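Local coordinates for thioesterase domain-containing protein (Pseudomonas aeruginosa, PDB 1ZKI) that probably hydrolyses acyl-CoA thioesters, as a hotdog-fold thioesterase whose assembly holds two copies of the chain, at residues D59-L64 / C96-L101; L64-S69 / L108-E113. All coordinates share one frame; numbering follows the deposited sequence.

Interaction 1: D59-L64 / C96-L101; sequences DVTMGL and CVARVL
Thr61 and Met62, on the long helix of the hotdog fold, rest against Cys96 and Ala98 on strand 93-103, where the antiparallel sheet wraps around that helix. The axes of the two short segments approach to 7.2 Å at a crossing angle of -40°, a close fit that matches the small side chain at its middle. Ala98 CB, pointing at the helix, lies over the peptide joining Thr61 to Met62: it is 3.6 Å from Thr61 O and 3.7 Å from Met62 N. The Thr61 methyl closes one flank, with CG2 also 3.6 Å from Ala98 CB. Because CG2 is anti to the backbone N of Thr61, the hydroxyl stands beside that nitrogen, and OG1 hydrogen-bonds to Leu57 O, one turn earlier, which gives this buried polar atom a partner within the helix. Cys96 meets the same hydroxyl with both CB and SG, each 3.4 Å from Thr61 OG1; the approach of the sulfur is close but does not count as a hydrogen bond, the hydroxyl's assigned partner being Leu57 O. Met62, a selenomethionine, offers mainly its base to this strand. Its chain runs extended beyond CG (chi2 177°), and the side chain goes on to touch Val110 and Ala112 of the adjoining strand, while Met62 CG stays 3.9 Å from Ala98 CB.

Interaction 2: L64-S69 / L108-E113; sequences LACSSS and LVVEAE
Cys66 packs on Val110 and Leu108 in a buried, apolar helix-on-sheet contact of the hotdog fold, joining the last turns of the central helix 51-70 to strand 107-116. The segments run at 132° to each other, and their axes come no nearer than 9.6 Å, so side chains, not backbones, bridge the gap. The Cys66 thiol does most of this. With SG anti to the carbonyl carbon (chi1 -73°), it reaches two strand residues that both point at the helix: Val110 CG2 is 3.4 Å from Cys66 SG, a tight approach, and Leu108 CD2 is 4.0 Å from the same sulfur. Phe128, on strand 119-130, also touches Cys66. One residue earlier, Ala65 adds a looser contact, its CB 4.4 Å from Val110 CG1, the other branch of the valine. Within the helix itself, and apart from the strand, Ser68 OG ties down Ala65 O by donating a hydrogen bond of 2.7 Å, tilted 22° from the carbonyl plane, to an oxygen that also receives weak bonds from the backbone N of Ser68 and of Ser69. At the margin of the contact, Ser69 OG lies 4.2 Å from Leu108 CD2.

Both contacts are buried and both press helix 51-70 onto one sheet, using strands that are neighbours in it. The centre of interaction 1 is about 5 Å from the centre of the chain, that of interaction 2 about 9 Å, and interaction 1 is also closer at the backbone: its nearest CA pair, Met62 and Ala98, is 5.2 Å apart, whereas the CA atoms of Cys66 and Leu108 are 7.3 Å apart. Accordingly, an alanine meets helix backbone in the first, while sulfur and branched methyls span the second. The buried areas are nonetheless similar, 193 and 188 Å². Probable backbone hydrogen bonds, Arg99 N to Glu111 O and Leu101 N to Val109 O, tie the two strands together.

Interaction 1: D59-L64 / C96-L101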
loop_
_atom_site.group_PDB
_atom_site.type_symbol
_atom_site.label_atom_id
_atom_site.label_comp_id
_atom_site.label_asym_id
_atom_site.label_seq_id
_atom_site.Cartn_x
_atom_site.Cartn_y
_atom_site.Cartn_z
ATOM N N ASP A 59 4.064 -12.236 -0.422
ATOM C CA ASP A 59 4.661 -12.378 -1.761
ATOM C C ASP A 59 3.932 -13.464 -2.577
ATOM O O ASP A 59 3.617 -13.280 -3.770
ATOM C CB ASP A 59 6.156 -12.688 -1.636
ATOM C CG ASP A 59 6.819 -12.870 -2.988
ATOM O OD1 ASP A 59 6.844 -11.913 -3.793
ATOM O OD2 ASP A 59 7.257 -13.991 -3.270
ATOM N N VAL A 60 3.639 -14.593 -1.935
ATOM C CA VAL A 60 2.933 -15.675 -2.614
ATOM C C VAL A 60 1.523 -15.262 -3.043
ATOM O O VAL A 60 1.115 -15.537 -4.170
ATOM C CB VAL A 60 2.934 -16.962 -1.775
ATOM C CG1 VAL A 60 1.956 -17.995 -2.338
ATOM C CG2 VAL A 60 4.392 -17.542 -1.715
ATOM N N THR A 61 0.788 -14.622 -2.138
ATOM C CA THR A 61 -0.570 -14.157 -2.447
ATOM C C THR A 61 -0.560 -13.138 -3.597
ATOM O O THR A 61 -1.394 -13.196 -4.492
ATOM C CB THR A 61 -1.255 -13.536 -1.206
ATOM O OG1 THR A 61 -1.092 -14.420 -0.088
ATOM C CG2 THR A 61 -2.759 -13.360 -1.472
HETATM N N MSE A 62 0.386 -12.200 -3.554
HETATM C CA MSE A 62 0.538 -11.229 -4.641
HETATM C C MSE A 62 0.843 -11.912 -5.978
HETATM O O MSE A 62 0.275 -11.541 -6.988
HETATM C CB MSE A 62 1.618 -10.206 -4.298
HETATM C CG MSE A 62 1.224 -9.251 -3.197
HETATM SE SE MSE A 62 2.845 -8.120 -2.886
HETATM C CE MSE A 62 1.967 -6.645 -1.970
ATOM N N GLY A 63 1.717 -12.923 -5.979
ATOM C CA GLY A 63 2.016 -13.671 -7.206
ATOM C C GLY A 63 0.777 -14.338 -7.798
ATOM O O GLY A 63 0.575 -14.335 -9.019
ATOM N N LEU A 64 -0.043 -14.915 -6.921
ATOM C CA LEU A 64 -1.277 -15.582 -7.325
ATOM C C LEU A 64 -2.308 -14.585 -7.858
ATOM O O LEU A 64 -3.016 -14.866 -8.822
ATOM C CB LEU A 64 -1.830 -16.394 -6.151
ATOM C CG LEU A 64 -1.082 -17.702 -5.837
ATOM C CD1 LEU A 64 -1.734 -18.379 -4.611
ATOM C CD2 LEU A 64 -1.074 -18.645 -7.045
ATOM N N CYS A 96 -4.200 -13.676 3.971
ATOM C CA CYS A 96 -3.714 -12.590 3.129
ATOM C C CYS A 96 -4.611 -12.478 1.911
ATOM O O CYS A 96 -4.906 -13.485 1.248
ATOM C CB CYS A 96 -2.280 -12.846 2.711
ATOM S SG CYS A 96 -1.625 -11.516 1.640
ATOM N N VAL A 97 -5.070 -11.259 1.633
ATOM C CA VAL A 97 -5.783 -10.972 0.388
ATOM C C VAL A 97 -4.956 -9.960 -0.403
ATOM O O VAL A 97 -4.587 -8.902 0.133
ATOM C CB VAL A 97 -7.201 -10.419 0.652
ATOM C CG1 VAL A 97 -7.890 -10.064 -0.672
ATOM C CG2 VAL A 97 -8.017 -11.445 1.448
ATOM N N ALA A 98 -4.655 -10.296 -1.658
ATOM C CA ALA A 98 -3.890 -9.421 -2.527
ATOM C C ALA A 98 -4.758 -9.036 -3.720
ATOM O O ALA A 98 -5.591 -9.830 -4.177
ATOM C CB ALA A 98 -2.607 -10.102 -3.001
ATOM N N ARG A 99 -4.555 -7.811 -4.207
ATOM C CA ARG A 99 -5.363 -7.251 -5.272
ATOM C C ARG A 99 -4.469 -6.505 -6.251
ATOM O O ARG A 99 -3.722 -5.607 -5.846
ATOM C CB ARG A 99 -6.380 -6.285 -4.660
ATOM C CG ARG A 99 -7.412 -5.754 -5.628
ATOM C CD ARG A 99 -8.467 -4.919 -4.862
ATOM N NE ARG A 99 -9.089 -5.721 -3.801
ATOM C CZ ARG A 99 -10.144 -6.527 -3.959
ATOM N NH1 ARG A 99 -10.746 -6.649 -5.143
ATOM N NH2 ARG A 99 -10.606 -7.219 -2.918
ATOM N N VAL A 100 -4.544 -6.874 -7.523
ATOM C CA VAL A 100 -3.847 -6.138 -8.578
ATOM C C VAL A 100 -4.493 -4.750 -8.738
ATOM O O VAL A 100 -5.716 -4.632 -8.976
ATOM C CB VAL A 100 -3.919 -6.899 -9.921
ATOM C CG1 VAL A 100 -3.246 -6.106 -11.017
ATOM C CG2 VAL A 100 -3.273 -8.310 -9.784
ATOM N N LEU A 101 -3.675 -3.710 -8.600
ATOM C CA LEU A 101 -4.147 -2.318 -8.739
ATOM C C LEU A 101 -3.958 -1.805 -10.158
ATOM O O LEU A 101 -4.671 -0.897 -10.605
ATOM C CB LEU A 101 -3.364 -1.398 -7.804
ATOM C CG LEU A 101 -3.536 -1.693 -6.312
ATOM C CD1 LEU A 101 -2.717 -0.748 -5.445
ATOM C CD2 LEU A 101 -4.992 -1.646 -5.923
#

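Interaction 2: L64-S69 / L108-E113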
loop_
_atom_site.group_PDB
_atom_site.type_symbol
_atom_site.label_atom_id
_atom_site.label_comp_id
_atom_site.label_asym_id
_atom_site.label_seq_id
_atom_site.Cartn_x
_atom_site.Cartn_y
_atom_site.Cartn_z
ATOM N N LEU A 64 -0.043 -14.915 -6.921
ATOM C CA LEU A 64 -1.277 -15.582 -7.325
ATOM C C LEU A 64 -2.308 -14.585 -7.858
ATOM O O LEU A 64 -3.016 -14.866 -8.822
ATOM C CB LEU A 64 -1.830 -16.394 -6.151
ATOM C CG LEU A 64 -1.082 -17.702 -5.837
ATOM C CD1 LEU A 64 -1.734 -18.379 -4.611
ATOM C CD2 LEU A 64 -1.074 -18.645 -7.045
ATOM N N ALA A 65 -2.389 -13.406 -7.230
ATOM C CA ALA A 65 -3.240 -12.333 -7.746
ATOM C C ALA A 65 -2.792 -11.933 -9.150
ATOM O O ALA A 65 -3.621 -11.779 -10.037
ATOM C CB ALA A 65 -3.230 -11.115 -6.804
ATOM N N CYS A 66 -1.479 -11.809 -9.360
ATOM C CA CYS A 66 -0.955 -11.506 -10.698
ATOM C C CYS A 66 -1.334 -12.586 -11.692
ATOM O O CYS A 66 -1.812 -12.286 -12.775
ATOM C CB CYS A 66 0.547 -11.326 -10.659
ATOM S SG CYS A 66 0.940 -9.776 -9.895
ATOM N N SER A 67 -1.154 -13.842 -11.301
ATOM C CA SER A 67 -1.522 -14.953 -12.164
ATOM C C SER A 67 -3.010 -14.953 -12.501
ATOM O O SER A 67 -3.401 -15.341 -13.608
ATOM C CB SER A 67 -1.111 -16.267 -11.516
ATOM O OG SER A 67 0.304 -16.367 -11.504
ATOM N N SER A 68 -3.849 -14.497 -11.575
ATOM C CA SER A 68 -5.289 -14.479 -11.856
ATOM C C SER A 68 -5.645 -13.358 -12.829
ATOM O O SER A 68 -6.702 -13.394 -13.459
ATOM C CB SER A 68 -6.095 -14.356 -10.572
ATOM O OG SER A 68 -6.007 -13.050 -10.049
ATOM N N SER A 69 -4.752 -12.380 -12.957
ATOM C CA SER A 69 -4.922 -11.263 -13.884
ATOM C C SER A 69 -4.417 -11.610 -15.284
ATOM O O SER A 69 -5.151 -11.447 -16.271
ATOM C CB SER A 69 -4.172 -10.034 -13.355
ATOM O OG SER A 69 -4.212 -8.979 -14.293
ATOM N N LEU A 108 3.052 -4.920 -13.221
ATOM C CA LEU A 108 1.829 -4.938 -12.448
ATOM C C LEU A 108 2.120 -4.362 -11.070
ATOM O O LEU A 108 3.190 -4.587 -10.510
ATOM C CB LEU A 108 1.261 -6.355 -12.302
ATOM C CG LEU A 108 1.000 -7.231 -13.529
ATOM C CD1 LEU A 108 2.196 -8.152 -13.778
ATOM C CD2 LEU A 108 -0.262 -8.046 -13.330
ATOM N N VAL A 109 1.169 -3.604 -10.539
ATOM C CA VAL A 109 1.243 -3.125 -9.169
ATOM C C VAL A 109 0.177 -3.852 -8.359
ATOM O O VAL A 109 -0.990 -3.970 -8.795
ATOM C CB VAL A 109 1.014 -1.616 -9.084
ATOM C CG1 VAL A 109 1.193 -1.116 -7.644
ATOM C CG2 VAL A 109 1.970 -0.885 -10.036
ATOM N N VAL A 110 0.572 -4.317 -7.179
ATOM C CA VAL A 110 -0.305 -5.147 -6.349
ATOM C C VAL A 110 -0.226 -4.683 -4.904
ATOM O O VAL A 110 0.852 -4.259 -4.456
ATOM C CB VAL A 110 0.112 -6.658 -6.401
ATOM C CG1 VAL A 110 -0.939 -7.550 -5.724
ATOM C CG2 VAL A 110 0.340 -7.116 -7.825
ATOM N N GLU A 111 -1.363 -4.696 -4.198
ATOM C CA GLU A 111 -1.357 -4.430 -2.761
ATOM C C GLU A 111 -1.847 -5.672 -2.047
ATOM O O GLU A 111 -2.466 -6.543 -2.673
ATOM C CB GLU A 111 -2.235 -3.223 -2.401
ATOM C CG GLU A 111 -3.721 -3.445 -2.613
ATOM C CD GLU A 111 -4.605 -2.320 -2.014
ATOM O OE1 GLU A 111 -4.097 -1.485 -1.234
ATOM O OE2 GLU A 111 -5.811 -2.287 -2.329
ATOM N N ALA A 112 -1.565 -5.773 -0.751
ATOM C CA ALA A 112 -2.041 -6.926 0.019
ATOM C C ALA A 112 -2.189 -6.560 1.478
ATOM O O ALA A 112 -1.525 -5.640 1.962
ATOM C CB ALA A 112 -1.112 -8.135 -0.149
ATOM N N GLU A 113 -3.098 -7.242 2.167
ATOM C CA GLU A 113 -3.238 -7.083 3.602
ATOM C C GLU A 113 -3.296 -8.464 4.234
ATOM O O GLU A 113 -3.784 -9.422 3.616
ATOM C CB GLU A 113 -4.486 -6.265 3.980
ATOM C CG GLU A 113 -5.782 -6.880 3.542
ATOM C CD GLU A 113 -7.005 -6.195 4.160
ATOM O OE1 GLU A 113 -8.095 -6.804 4.120
ATOM O OE2 GLU A 113 -6.867 -5.077 4.701
#